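Local coordinates for malonyl CoA-acyl carrier protein transacylase (Bartonella henselae, PDB 3QAT) that probably catalyses transfer of the malonyl group from malonyl-CoA to acyl carrier protein, a step that feeds fatty acid biosynthesis, at residues A8-G13 with E265-I270; G100-L105 with A117-I122; R121-A126 with Q255-R260; C162-D167 with I173-E178; N237-P242 with V250-Q255. All coordinates share one frame; numbering follows the deposited sequence. Where two conformers were deposited one is given.

Contact 1 (A8-G13 with E265-I270); sequences AFTFPG and ETIEWI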
# COMPACT_ATOMS: atom_id res chain seq x y z
N ALA A 8 8.27 13.76 -1.35
CA ALA A 8 7.66 12.75 -0.51
C ALA A 8 8.00 11.39 -1.09
O ALA A 8 8.15 11.25 -2.32
CB ALA A 8 6.15 12.93 -0.44
N PHE A 9 8.14 10.41 -0.21
CA PHE A 9 8.31 9.01 -0.67
C PHE A 9 6.98 8.28 -0.46
O PHE A 9 6.41 8.28 0.65
CB PHE A 9 9.40 8.31 0.17
CG PHE A 9 10.82 8.58 -0.27
CD1 PHE A 9 11.14 9.59 -1.20
CD2 PHE A 9 11.85 7.79 0.26
CE1 PHE A 9 12.47 9.81 -1.58
CE2 PHE A 9 13.19 8.01 -0.11
CZ PHE A 9 13.50 9.01 -1.03
N THR A 10 6.52 7.59 -1.51
CA THR A 10 5.27 6.82 -1.44
C THR A 10 5.59 5.36 -1.74
O THR A 10 6.50 5.06 -2.53
CB THR A 10 4.18 7.33 -2.41
OG1 THR A 10 4.62 7.20 -3.76
CG2 THR A 10 3.84 8.82 -2.12
N PHE A 11 4.86 4.46 -1.08
CA PHE A 11 5.18 3.03 -1.12
C PHE A 11 4.01 2.23 -1.62
O PHE A 11 2.91 2.33 -1.08
CB PHE A 11 5.59 2.60 0.32
CG PHE A 11 6.88 3.24 0.78
CD1 PHE A 11 6.89 4.56 1.29
CD2 PHE A 11 8.08 2.56 0.67
CE1 PHE A 11 8.11 5.15 1.71
CE2 PHE A 11 9.30 3.14 1.07
CZ PHE A 11 9.31 4.44 1.59
N PRO A 12 4.23 1.43 -2.67
CA PRO A 12 3.12 0.73 -3.30
C PRO A 12 2.56 -0.42 -2.47
O PRO A 12 3.22 -0.94 -1.54
CB PRO A 12 3.69 0.24 -4.63
CG PRO A 12 5.15 0.18 -4.45
CD PRO A 12 5.50 1.23 -3.39
N GLY A 13 1.33 -0.79 -2.83
CA GLY A 13 0.64 -1.88 -2.15
C GLY A 13 0.23 -3.00 -3.08
O GLY A 13 0.73 -3.11 -4.20
N GLU A 265 -6.94 11.93 -1.61
CA GLU A 265 -6.78 13.04 -0.67
C GLU A 265 -5.36 13.15 -0.15
O GLU A 265 -4.86 14.25 0.10
CB GLU A 265 -7.74 12.85 0.50
CG GLU A 265 -9.23 13.16 0.14
CD GLU A 265 -10.18 12.64 1.20
OE1 GLU A 265 -10.32 11.39 1.37
OE2 GLU A 265 -10.82 13.48 1.87
N THR A 266 -4.69 11.99 -0.03
CA THR A 266 -3.30 11.96 0.39
C THR A 266 -2.40 12.70 -0.60
O THR A 266 -1.61 13.54 -0.21
CB THR A 266 -2.83 10.50 0.60
OG1 THR A 266 -3.55 9.94 1.71
CG2 THR A 266 -1.34 10.45 0.92
N ILE A 267 -2.54 12.39 -1.88
CA ILE A 267 -1.71 13.03 -2.89
C ILE A 267 -2.05 14.53 -3.00
O ILE A 267 -1.15 15.38 -3.13
CB ILE A 267 -1.85 12.34 -4.26
CG1 ILE A 267 -1.36 10.88 -4.15
CG2 ILE A 267 -1.08 13.13 -5.36
CD1 ILE A 267 0.08 10.73 -3.61
N GLU A 268 -3.34 14.85 -2.92
CA GLU A 268 -3.76 16.26 -2.94
C GLU A 268 -3.18 17.01 -1.74
O GLU A 268 -2.69 18.14 -1.92
CB GLU A 268 -5.28 16.39 -3.01
CG GLU A 268 -5.84 15.97 -4.38
CD GLU A 268 -7.36 15.96 -4.47
OE1 GLU A 268 -8.03 16.06 -3.43
OE2 GLU A 268 -7.89 15.85 -5.59
N TRP A 269 -3.25 16.42 -0.55
CA TRP A 269 -2.67 17.06 0.64
C TRP A 269 -1.16 17.27 0.48
O TRP A 269 -0.63 18.37 0.68
CB TRP A 269 -2.97 16.29 1.94
CG TRP A 269 -2.55 17.12 3.13
CD1 TRP A 269 -3.30 18.06 3.76
CD2 TRP A 269 -1.25 17.14 3.75
NE1 TRP A 269 -2.57 18.64 4.78
CE2 TRP A 269 -1.31 18.10 4.79
CE3 TRP A 269 -0.06 16.43 3.54
CZ2 TRP A 269 -0.21 18.40 5.61
CZ3 TRP A 269 1.04 16.72 4.37
CH2 TRP A 269 0.96 17.72 5.38
N ILE A 270 -0.45 16.20 0.13
CA ILE A 270 1.00 16.32 -0.03
C ILE A 270 1.39 17.42 -1.02
O ILE A 270 2.28 18.22 -0.74
CB ILE A 270 1.64 14.94 -0.39
CG1 ILE A 270 1.56 13.98 0.80
CG2 ILE A 270 3.10 15.11 -0.79
CD1 ILE A 270 1.93 12.51 0.41
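Helix 263-272 passes strand 6-11 at side-chain distance, with Ala8 CA 7.6 Å from Ile270 CA and Thr10 CA 9.5 Å from Ile267 CA, so no backbone bonding joins them. Ala8 and Thr10 alternate with Phe9 along the strand and point their CB atoms at the helix, while Phe9 turns the other way. The closer touch is methyl on methyl: Ala8 CB lies 3.8 Å from Ile270 CG2. That branch stands anti to the backbone N of Ile270 (chi1 of CG1 -69°), which presents it to the strand. One helical turn earlier Ile267 bends its chain inward and brings CD1 to 4.5 Å from Thr10 CG2, a looser approach. The threonine divides its two branches, the methyl serving the helix and OG1 bonding to the carbonyl O of Phe279 on the adjacent strand 275-281. Ile270 also rests on Val275 and Ile235. Strand 6-11 runs between 93-96 and 275-281 in the parallel sheet of the larger, alpha/beta part of the acyltransferase fold, and the helix packs on one face of it. With no hydrogen bond or charge pair across the interface and all four touching residues buried, the helix is held against the strand here by apolar contact alone.

Contact 2 (G100-L105 with A117-I122); sequences GEYSAL and ARLLRI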
# COMPACT_ATOMS: atom_id res chain seq x y z
N GLY A 100 1.66 -0.66 2.07
CA GLY A 100 2.73 0.33 1.90
C GLY A 100 2.91 1.26 3.11
O GLY A 100 3.97 1.86 3.24
N GLU A 101 1.90 1.39 3.98
CA GLU A 101 2.08 2.18 5.22
C GLU A 101 3.18 1.55 6.10
O GLU A 101 3.95 2.26 6.75
CB GLU A 101 0.79 2.28 6.02
CG GLU A 101 -0.37 2.88 5.25
CD GLU A 101 -1.35 3.62 6.18
OE1 GLU A 101 -2.16 2.97 6.92
OE2 GLU A 101 -1.31 4.85 6.14
N TYR A 102 3.26 0.21 6.09
CA TYR A 102 4.27 -0.50 6.85
C TYR A 102 5.64 -0.31 6.24
O TYR A 102 6.61 -0.09 6.96
CB TYR A 102 3.93 -2.00 7.01
CG TYR A 102 2.65 -2.23 7.78
CD1 TYR A 102 2.67 -2.57 9.15
CD2 TYR A 102 1.41 -2.04 7.16
CE1 TYR A 102 1.50 -2.74 9.88
CE2 TYR A 102 0.20 -2.22 7.89
CZ TYR A 102 0.28 -2.56 9.25
OH TYR A 102 -0.88 -2.73 9.98
N SER A 103 5.72 -0.38 4.91
CA SER A 103 6.99 -0.07 4.25
C SER A 103 7.47 1.34 4.57
O SER A 103 8.64 1.55 4.86
CB SER A 103 6.84 -0.20 2.73
OG SER A 103 6.24 -1.46 2.42
N ALA A 104 6.54 2.28 4.54
CA ALA A 104 6.83 3.69 4.85
C ALA A 104 7.34 3.85 6.28
O ALA A 104 8.34 4.54 6.54
CB ALA A 104 5.57 4.49 4.63
N LEU A 105 6.68 3.17 7.22
CA LEU A 105 7.10 3.24 8.62
C LEU A 105 8.45 2.58 8.85
O LEU A 105 9.24 3.07 9.63
CB LEU A 105 6.00 2.68 9.54
CG LEU A 105 4.73 3.55 9.65
CD1 LEU A 105 3.59 2.80 10.33
CD2 LEU A 105 5.02 4.88 10.43
N ALA A 117 8.52 -7.28 8.48
CA ALA A 117 8.22 -8.52 7.74
C ALA A 117 7.19 -9.38 8.48
O ALA A 117 6.23 -9.86 7.88
CB ALA A 117 9.50 -9.32 7.49
N ARG A 118 7.39 -9.55 9.78
CA ARG A 118 6.49 -10.39 10.55
C ARG A 118 5.11 -9.76 10.68
O ARG A 118 4.11 -10.47 10.59
CB ARG A 118 7.11 -10.68 11.93
CG ARG A 118 8.33 -11.60 11.87
CD ARG A 118 8.99 -11.69 13.22
NE ARG A 118 10.12 -12.60 13.15
CZ ARG A 118 11.04 -12.73 14.10
NH1 ARG A 118 10.99 -11.96 15.19
NH2 ARG A 118 12.01 -13.61 13.93
N LEU A 119 5.06 -8.45 10.86
CA LEU A 119 3.76 -7.77 10.94
C LEU A 119 2.98 -7.97 9.65
O LEU A 119 1.77 -8.20 9.70
CB LEU A 119 3.90 -6.26 11.23
CG LEU A 119 4.31 -5.87 12.65
CD1 LEU A 119 4.77 -4.41 12.61
CD2 LEU A 119 3.14 -6.05 13.62
N LEU A 120 3.66 -7.88 8.50
CA LEU A 120 2.97 -8.01 7.21
C LEU A 120 2.54 -9.44 6.90
O LEU A 120 1.49 -9.66 6.30
CB LEU A 120 3.81 -7.42 6.06
CG LEU A 120 3.87 -5.89 6.15
CD1 LEU A 120 4.86 -5.42 5.11
CD2 LEU A 120 2.48 -5.27 5.91
N ARG A 121 3.31 -10.41 7.38
CA ARG A 121 2.88 -11.80 7.29
C ARG A 121 1.63 -12.06 8.17
O ARG A 121 0.68 -12.69 7.73
CB ARG A 121 4.07 -12.73 7.62
CG ARG A 121 3.73 -14.20 7.82
CD ARG A 121 2.99 -14.85 6.64
NE ARG A 121 3.66 -14.71 5.34
CZ ARG A 121 4.66 -15.49 4.91
NH1 ARG A 121 5.24 -16.39 5.71
NH2 ARG A 121 5.11 -15.32 3.67
N ILE A 122 1.64 -11.50 9.38
CA ILE A 122 0.46 -11.60 10.27
C ILE A 122 -0.74 -10.93 9.59
O ILE A 122 -1.87 -11.46 9.60
CB ILE A 122 0.77 -10.96 11.65
CG1 ILE A 122 1.71 -11.91 12.42
CG2 ILE A 122 -0.54 -10.70 12.44
CD1 ILE A 122 2.40 -11.20 13.62
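Tyr102 and Leu120 form the tight part of this helix-helix contact, with Leu119 adding a looser flank. Leu120 reaches across with its CD2 methyl, which settles against the root of the tyrosine: Tyr102 CG and Tyr102 CD2 are both 3.6 Å from Leu120 CD2, and Tyr102 CB is 3.7 Å from that same methyl. The other branch, Leu120 CD1, stays close to Tyr102 CB at 4.0 Å, so the leucine fork engages the beginning of the side chain rather than its phenol end. Tyr102 CG lies anti to its own carbonyl carbon (chi1 -62°), which sets the root of the ring against Leu120. On the looser flank Leu119 CB comes to 4.4 Å from Tyr102 CD1. No hydrogen bond crosses, and all three side chains are buried, whereas Arg118 and Ile122 on the same helix are exposed. Arg118 NE bonds to the carbonyl O of Ala42. Helix 100-107 begins at the last glycine of a GxSxG sequence, consistent with a nucleophile elbow. Around the pair, Leu120 also touches Gln66 and Met70 of helix 62-82, Leu119 meets helix 212-224 at Ala221 and Leu222, and Tyr102 packs on Met218 of that helix and Leu253 of helix 246-258.

Contact 3 (R121-A126 with Q255-R260); sequences RIRGNA and QQVTGR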
# COMPACT_ATOMS: atom_id res chain seq x y z
N ARG A 121 3.31 -10.41 7.38
CA ARG A 121 2.88 -11.80 7.29
C ARG A 121 1.63 -12.06 8.17
O ARG A 121 0.68 -12.69 7.73
CB ARG A 121 4.07 -12.73 7.62
CG ARG A 121 3.73 -14.20 7.82
CD ARG A 121 2.99 -14.85 6.64
NE ARG A 121 3.66 -14.71 5.34
CZ ARG A 121 4.66 -15.49 4.91
NH1 ARG A 121 5.24 -16.39 5.71
NH2 ARG A 121 5.11 -15.32 3.67
N ILE A 122 1.64 -11.50 9.38
CA ILE A 122 0.46 -11.60 10.27
C ILE A 122 -0.74 -10.93 9.59
O ILE A 122 -1.87 -11.46 9.60
CB ILE A 122 0.77 -10.96 11.65
CG1 ILE A 122 1.71 -11.91 12.42
CG2 ILE A 122 -0.54 -10.70 12.44
CD1 ILE A 122 2.40 -11.20 13.62
N ARG A 123 -0.49 -9.77 8.97
CA ARG A 123 -1.57 -9.01 8.35
C ARG A 123 -2.17 -9.80 7.17
O ARG A 123 -3.40 -9.95 7.07
CB ARG A 123 -1.01 -7.67 7.87
CG ARG A 123 -2.07 -6.64 7.50
CD ARG A 123 -1.40 -5.27 7.31
NE ARG A 123 -2.35 -4.19 6.93
CZ ARG A 123 -2.69 -3.89 5.67
NH1 ARG A 123 -2.24 -4.62 4.63
NH2 ARG A 123 -3.52 -2.87 5.43
N GLY A 124 -1.30 -10.32 6.31
CA GLY A 124 -1.75 -11.09 5.13
C GLY A 124 -2.47 -12.36 5.56
O GLY A 124 -3.53 -12.67 5.03
N ASN A 125 -1.91 -13.08 6.52
CA ASN A 125 -2.57 -14.30 7.02
C ASN A 125 -3.97 -13.98 7.57
O ASN A 125 -4.95 -14.72 7.28
CB ASN A 125 -1.74 -14.98 8.11
CG ASN A 125 -0.58 -15.83 7.56
OD1 ASN A 125 -0.56 -16.20 6.39
ND2 ASN A 125 0.37 -16.14 8.43
N ALA A 126 -4.07 -12.91 8.36
CA ALA A 126 -5.33 -12.58 9.04
C ALA A 126 -6.37 -12.10 8.04
O ALA A 126 -7.55 -12.44 8.15
CB ALA A 126 -5.12 -11.54 10.12
N GLN A 255 -7.38 0.78 12.42
CA GLN A 255 -8.55 1.35 11.76
C GLN A 255 -8.49 1.18 10.23
O GLN A 255 -9.51 0.98 9.57
CB GLN A 255 -8.65 2.84 12.09
CG GLN A 255 -8.96 3.14 13.54
CD GLN A 255 -8.82 4.63 13.85
OE1 GLN A 255 -9.28 5.48 13.08
NE2 GLN A 255 -8.16 4.95 14.95
N GLN A 256 -7.27 1.27 9.71
CA GLN A 256 -7.03 1.16 8.26
C GLN A 256 -7.56 -0.16 7.68
O GLN A 256 -8.07 -0.20 6.55
CB GLN A 256 -5.52 1.33 8.01
CG GLN A 256 -5.14 1.66 6.58
CD GLN A 256 -5.05 0.45 5.70
OE1 GLN A 256 -5.15 -0.69 6.17
NE2 GLN A 256 -4.87 0.69 4.41
N VAL A 257 -7.46 -1.23 8.45
CA VAL A 257 -7.82 -2.56 7.95
C VAL A 257 -9.27 -2.64 7.48
O VAL A 257 -9.55 -3.29 6.48
CB VAL A 257 -7.52 -3.62 9.04
CG1 VAL A 257 -8.10 -4.99 8.70
CG2 VAL A 257 -5.99 -3.69 9.29
N THR A 258 -10.18 -1.97 8.20
CA THR A 258 -11.60 -2.00 7.85
C THR A 258 -12.10 -0.75 7.15
O THR A 258 -13.28 -0.69 6.77
CB THR A 258 -12.48 -2.19 9.11
OG1 THR A 258 -12.13 -1.20 10.09
CG2 THR A 258 -12.26 -3.57 9.67
N GLY A 259 -11.22 0.24 6.97
CA GLY A 259 -11.62 1.55 6.46
C GLY A 259 -11.07 1.86 5.08
O GLY A 259 -10.23 1.13 4.55
N ARG A 260 -11.54 2.99 4.56
CA ARG A 260 -11.20 3.47 3.21
C ARG A 260 -9.76 3.97 3.11
O ARG A 260 -9.27 4.72 3.96
CB ARG A 260 -12.16 4.58 2.80
CG ARG A 260 -11.78 5.39 1.56
CD ARG A 260 -12.88 6.41 1.21
NE ARG A 260 -13.10 7.36 2.30
CZ ARG A 260 -12.89 8.67 2.23
NH1 ARG A 260 -12.44 9.25 1.11
NH2 ARG A 260 -13.13 9.42 3.30
O HOH W 1 -2.99 -1.73 8.58
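Arg123 reaches from helix 113-129 to Gln256 of helix 246-258, beside a GxSxG sequence that fits the nucleophile elbow of the acyltransferase fold. The arginine leaves its helix with CG anti to the backbone N and stays extended as far as NE, then twists about CD-NE (chi4 -88°), so that CZ leaves the plane of the extended chain. Gln256 also starts anti to its N but folds at chi2 (-83°), swinging the amide round so that OE1 confronts the arginine. The resulting bond, Arg123 NH2 to Gln256 OE1, is 2.8 Å long and bent, with 130° at the hydrogen. OE1 lies at the edge of the guanidinium and in its plane, while NH2 is tilted from the plane of the carbonyl. A second partner of NH2 is Ser98 OG, and NH1 bonds to Gln66 OE1, so several bonds fix the rotation of the group. The amide is steadied too, its NE2 giving a bond to Asn237 OD1, and the backbone O of Gln256 accepts from His207 ND1. The equivalent arginine of related malonyltransferases holds the malonyl carboxylate, and the position of Arg123 beside Ser98 is consistent with that role. Water 1 accepts from Arg123 NE at 3.0 Å and may give a weak bond to Gln256 OE1 at 3.4 Å, while Val257 CG2 approaches Arg123 NE to 4.4 Å.

Contact 4 (C162-D167 with I173-E178); sequences CQIAND and IVISGE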
# COMPACT_ATOMS: atom_id res chain seq x y z
N CYS A 162 -21.77 -3.04 1.37
CA CYS A 162 -20.88 -2.59 0.29
C CYS A 162 -20.32 -1.23 0.69
O CYS A 162 -21.07 -0.32 1.04
CB CYS A 162 -21.64 -2.51 -1.04
SG CYS A 162 -20.64 -2.06 -2.49
N GLN A 163 -18.99 -1.10 0.63
CA GLN A 163 -18.33 0.09 1.12
C GLN A 163 -17.25 0.53 0.14
O GLN A 163 -16.79 -0.28 -0.68
CB GLN A 163 -17.66 -0.21 2.47
CG GLN A 163 -18.65 -0.35 3.60
CD GLN A 163 -17.99 -0.81 4.87
OE1 GLN A 163 -17.53 -1.93 4.96
NE2 GLN A 163 -17.95 0.06 5.87
N ILE A 164 -16.86 1.79 0.20
CA ILE A 164 -15.68 2.25 -0.57
C ILE A 164 -14.40 1.78 0.12
O ILE A 164 -14.13 2.17 1.27
CB ILE A 164 -15.69 3.77 -0.77
CG1 ILE A 164 -16.88 4.17 -1.65
CG2 ILE A 164 -14.35 4.24 -1.38
CD1 ILE A 164 -16.99 5.67 -1.91
N ALA A 165 -13.63 0.94 -0.58
CA ALA A 165 -12.36 0.43 -0.06
C ALA A 165 -11.18 1.34 -0.40
O ALA A 165 -10.28 1.52 0.41
CB ALA A 165 -12.12 -0.96 -0.63
N ASN A 166 -11.15 1.86 -1.62
CA ASN A 166 -10.07 2.79 -2.00
C ASN A 166 -10.69 3.97 -2.74
O ASN A 166 -11.56 3.77 -3.61
CB ASN A 166 -9.13 2.25 -3.07
CG ASN A 166 -8.26 1.03 -2.70
OD1 ASN A 166 -7.54 0.58 -3.61
ND2 ASN A 166 -8.25 0.53 -1.44
N ASP A 167 -10.20 5.17 -2.48
CA ASP A 167 -10.48 6.31 -3.33
C ASP A 167 -9.11 6.64 -3.94
O ASP A 167 -8.28 7.26 -3.27
CB ASP A 167 -11.03 7.47 -2.47
CG ASP A 167 -11.22 8.76 -3.27
OD1 ASP A 167 -11.38 8.70 -4.50
OD2 ASP A 167 -11.21 9.87 -2.67
N ILE A 173 -12.29 4.19 -8.16
CA ILE A 173 -12.80 3.86 -6.83
C ILE A 173 -12.96 2.34 -6.75
O ILE A 173 -13.51 1.71 -7.66
CB ILE A 173 -14.14 4.59 -6.53
CG1 ILE A 173 -13.91 6.12 -6.38
CG2 ILE A 173 -14.83 4.00 -5.27
CD1 ILE A 173 -15.16 6.93 -6.21
N VAL A 174 -12.44 1.74 -5.67
CA VAL A 174 -12.60 0.31 -5.44
C VAL A 174 -13.61 0.11 -4.32
O VAL A 174 -13.51 0.76 -3.28
CB VAL A 174 -11.25 -0.33 -5.04
CG1 VAL A 174 -11.40 -1.83 -4.94
CG2 VAL A 174 -10.19 0.03 -6.09
N ILE A 175 -14.59 -0.75 -4.56
CA ILE A 175 -15.58 -1.09 -3.53
C ILE A 175 -15.34 -2.51 -3.00
O ILE A 175 -14.63 -3.31 -3.62
CB ILE A 175 -17.04 -0.94 -4.03
CG1 ILE A 175 -17.27 -1.79 -5.28
CG2 ILE A 175 -17.35 0.54 -4.27
CD1 ILE A 175 -18.74 -1.82 -5.74
N SER A 176 -15.96 -2.82 -1.87
CA SER A 176 -15.69 -4.06 -1.14
C SER A 176 -16.84 -4.39 -0.22
O SER A 176 -17.53 -3.49 0.26
CB SER A 176 -14.41 -3.87 -0.32
OG SER A 176 -14.06 -5.05 0.38
N GLY A 177 -17.01 -5.67 0.07
CA GLY A 177 -18.05 -6.09 1.03
C GLY A 177 -18.59 -7.46 0.69
O GLY A 177 -17.86 -8.33 0.19
N GLU A 178 -19.87 -7.66 0.99
CA GLU A 178 -20.44 -8.97 0.76
C GLU A 178 -20.67 -9.24 -0.71
O GLU A 178 -21.07 -8.35 -1.46
CB GLU A 178 -21.73 -9.14 1.54
CG GLU A 178 -21.50 -9.19 3.05
CD GLU A 178 -22.78 -9.21 3.83
OE1 GLU A 178 -23.56 -8.23 3.76
OE2 GLU A 178 -23.00 -10.22 4.54
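Strands 162-169 and 172-176 form a beta hairpin in the smaller, mixed-sheet part of the protein, which in this family has a ferredoxin-like fold, and a classic beta bulge interrupts their antiparallel pairing. Gln163 and Ser176 make a regular hydrogen-bonded pair, with Gln163 N 2.8 Å from Ser176 O and Ser176 N 2.9 Å from Gln163 O. Beyond Ile164 the register slips by one, and Ala165 and Asn166 both face Val174. The carbonyl O of Val174 therefore takes two donors, Ala165 N at 2.7 Å and Asn166 N at 3.1 Å, while Val174 N returns a bond of 3.0 Å to Asn166 O. The extra residue is marked by the backbone of Ala165, whose psi of -41° is far from extended. Asn166 lies beside Val174, pointing the same way, and its OD1 is 3.7 Å from Val174 CG2. Its amide turns back along the strand, where ND2 meets Ala165 O at 2.9 Å from above the carbonyl plane. Among the apolar contacts, Cys162 SG meets Ile175 CD1 at 3.8 Å, near Ala185 of helix 179-191, and the CG2 branches of Ile164 and Ile173 touch. Asp167 has its salt bridge outside the hairpin, to Arg264. Gly177, at a positive phi of 149°, turns the chain to Glu178, the N-cap of the next helix. Backbone bonds thus hold the hairpin through the bulge, and the doubly used oxygen of Val174 gives the N-H groups of both bulge residues, Ala165 and Asn166, an acceptor.

Contact 5 (N237-P242 with V250-Q255); sequences NVSVIP and VSLLVQ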
# COMPACT_ATOMS: atom_id res chain seq x y z
N ASN A 237 -3.34 6.65 5.79
CA ASN A 237 -4.46 6.37 4.89
C ASN A 237 -5.82 6.79 5.47
O ASN A 237 -6.73 7.14 4.71
CB ASN A 237 -4.57 4.85 4.60
CG ASN A 237 -3.48 4.28 3.70
OD1 ASN A 237 -3.45 3.07 3.54
ND2 ASN A 237 -2.67 5.11 3.05
N VAL A 238 -5.97 6.73 6.81
CA VAL A 238 -7.25 6.94 7.48
C VAL A 238 -7.47 8.43 7.77
O VAL A 238 -8.59 8.93 7.68
CB VAL A 238 -7.33 6.10 8.79
CG1 VAL A 238 -8.47 6.53 9.73
CG2 VAL A 238 -7.48 4.62 8.40
N SER A 239 -6.38 9.12 8.08
CA SER A 239 -6.47 10.50 8.62
C SER A 239 -6.05 11.60 7.65
O SER A 239 -6.51 12.75 7.76
CB SER A 239 -5.64 10.61 9.89
OG SER A 239 -4.25 10.44 9.61
N VAL A 240 -5.21 11.25 6.67
CA VAL A 240 -4.69 12.24 5.70
C VAL A 240 -4.09 13.49 6.39
O VAL A 240 -4.23 14.63 5.91
CB VAL A 240 -5.72 12.64 4.63
CG1 VAL A 240 -5.01 13.19 3.37
CG2 VAL A 240 -6.57 11.46 4.23
N ILE A 241 -3.38 13.26 7.49
CA ILE A 241 -2.60 14.30 8.15
C ILE A 241 -1.25 13.73 8.53
O ILE A 241 -1.07 12.49 8.59
CB ILE A 241 -3.32 14.89 9.40
CG1 ILE A 241 -3.60 13.80 10.44
CG2 ILE A 241 -4.59 15.64 9.00
CD1 ILE A 241 -4.38 14.29 11.68
N PRO A 242 -0.27 14.61 8.79
CA PRO A 242 1.04 14.08 9.16
C PRO A 242 1.00 13.49 10.58
O PRO A 242 0.66 14.18 11.55
CB PRO A 242 1.99 15.29 9.05
CG PRO A 242 1.13 16.47 8.82
CD PRO A 242 -0.24 16.05 8.45
N VAL A 250 -0.32 3.31 15.64
CA VAL A 250 -0.82 1.94 15.83
C VAL A 250 -2.34 1.91 15.70
O VAL A 250 -2.90 1.05 15.00
CB VAL A 250 -0.34 1.31 17.17
CG1 VAL A 250 -1.25 0.14 17.62
CG2 VAL A 250 1.11 0.87 17.04
N SER A 251 -3.04 2.87 16.33
CA SER A 251 -4.48 2.89 16.28
C SER A 251 -4.97 3.07 14.83
O SER A 251 -5.91 2.40 14.39
CB SER A 251 -5.02 4.00 17.19
OG SER A 251 -6.42 4.11 17.07
N LEU A 252 -4.32 3.96 14.10
CA LEU A 252 -4.67 4.22 12.71
C LEU A 252 -4.38 3.06 11.77
O LEU A 252 -5.14 2.86 10.82
CB LEU A 252 -3.97 5.48 12.20
CG LEU A 252 -4.35 6.79 12.90
CD1 LEU A 252 -3.33 7.84 12.51
CD2 LEU A 252 -5.77 7.26 12.52
N LEU A 253 -3.32 2.30 12.05
CA LEU A 253 -3.06 1.04 11.28
C LEU A 253 -4.18 0.01 11.51
O LEU A 253 -4.59 -0.69 10.55
CB LEU A 253 -1.71 0.44 11.64
CG LEU A 253 -0.47 1.26 11.23
CD1 LEU A 253 0.75 0.57 11.80
CD2 LEU A 253 -0.36 1.33 9.71
N VAL A 254 -4.68 -0.09 12.74
CA VAL A 254 -5.80 -0.99 13.03
C VAL A 254 -7.08 -0.52 12.31
O VAL A 254 -7.79 -1.33 11.67
CB VAL A 254 -6.01 -1.12 14.56
CG1 VAL A 254 -7.28 -1.93 14.86
CG2 VAL A 254 -4.80 -1.80 15.24
N GLN A 255 -7.38 0.78 12.42
CA GLN A 255 -8.55 1.35 11.76
C GLN A 255 -8.49 1.18 10.23
O GLN A 255 -9.51 0.98 9.57
CB GLN A 255 -8.65 2.84 12.09
CG GLN A 255 -8.96 3.14 13.54
CD GLN A 255 -8.82 4.63 13.85
OE1 GLN A 255 -9.28 5.48 13.08
NE2 GLN A 255 -8.16 4.95 14.95
O HOH W 2 -4.01 4.70 8.32
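Val238 and Leu252 make the apolar centre of this contact between the loop 237-242 and helix 246-258. Their side chains meet at an oblique angle, Val238 CG1 standing 4.0 Å from Leu252 CD2. The two branches of the valine have different work: CG2 rests 3.8 Å from the backbone atom Leu252 O, while CG1, anti to the backbone N (chi1 165°), also meets Gln255 OE1 at 3.6 Å. The chain of Gln255 is extended beyond CG and passes the valine at about a right angle. In the given conformer of Ser251, Gln255 NE2 bonds to Ser251 OG at 2.9 Å, one turn earlier and in the amide plane, which holds OE1 against Val238. Ser239 extends the patch, its OG 4.0 Å from Leu252 CD1, although the polar partner of that hydroxyl is Glu243 OE2. No direct hydrogen bond joins the two segments; a water links them. Water 2 accepts from Val238 N at 3.2 Å and donates a weak bond to Leu252 O at 3.3 Å. Hydrogen bonds beyond the pair fasten the start of the loop: Asn237 OD1 accepts from Ser98 N, its ND2 bonds to Gly96 O, and its N to Glu101 OE2. Val238 O accepts from Arg262 NH1. Branched aliphatic packing and a single water bridge thus make the contact, while much of the polar anchoring at the loop start comes from Asn237, directed at the probable nucleophile elbow.

In the fold
From the N terminus, contact 1 closes the widest loop, joining strand 6-11 to helix 263-272 and enclosing the other four. Contact 2 closes a short loop between helices 100-107 and 113-129, and contact 3 opens where it ends, sharing Arg121 and Ile122. Contact 3 spans to helix 246-258 and encloses both the hairpin of contact 4 and the loop-to-helix closure of contact 5, which follow in series. Contacts 3 and 5 share Gln255. Cross-links include Glu265 to Arg260, in the given conformer of Arg260, between contacts 1 and 3, and Glu101 to Asn237 between contacts 2 and 5. Arg260 also packs on Ile164, bringing contact 3 to the mixed sheet of contact 4.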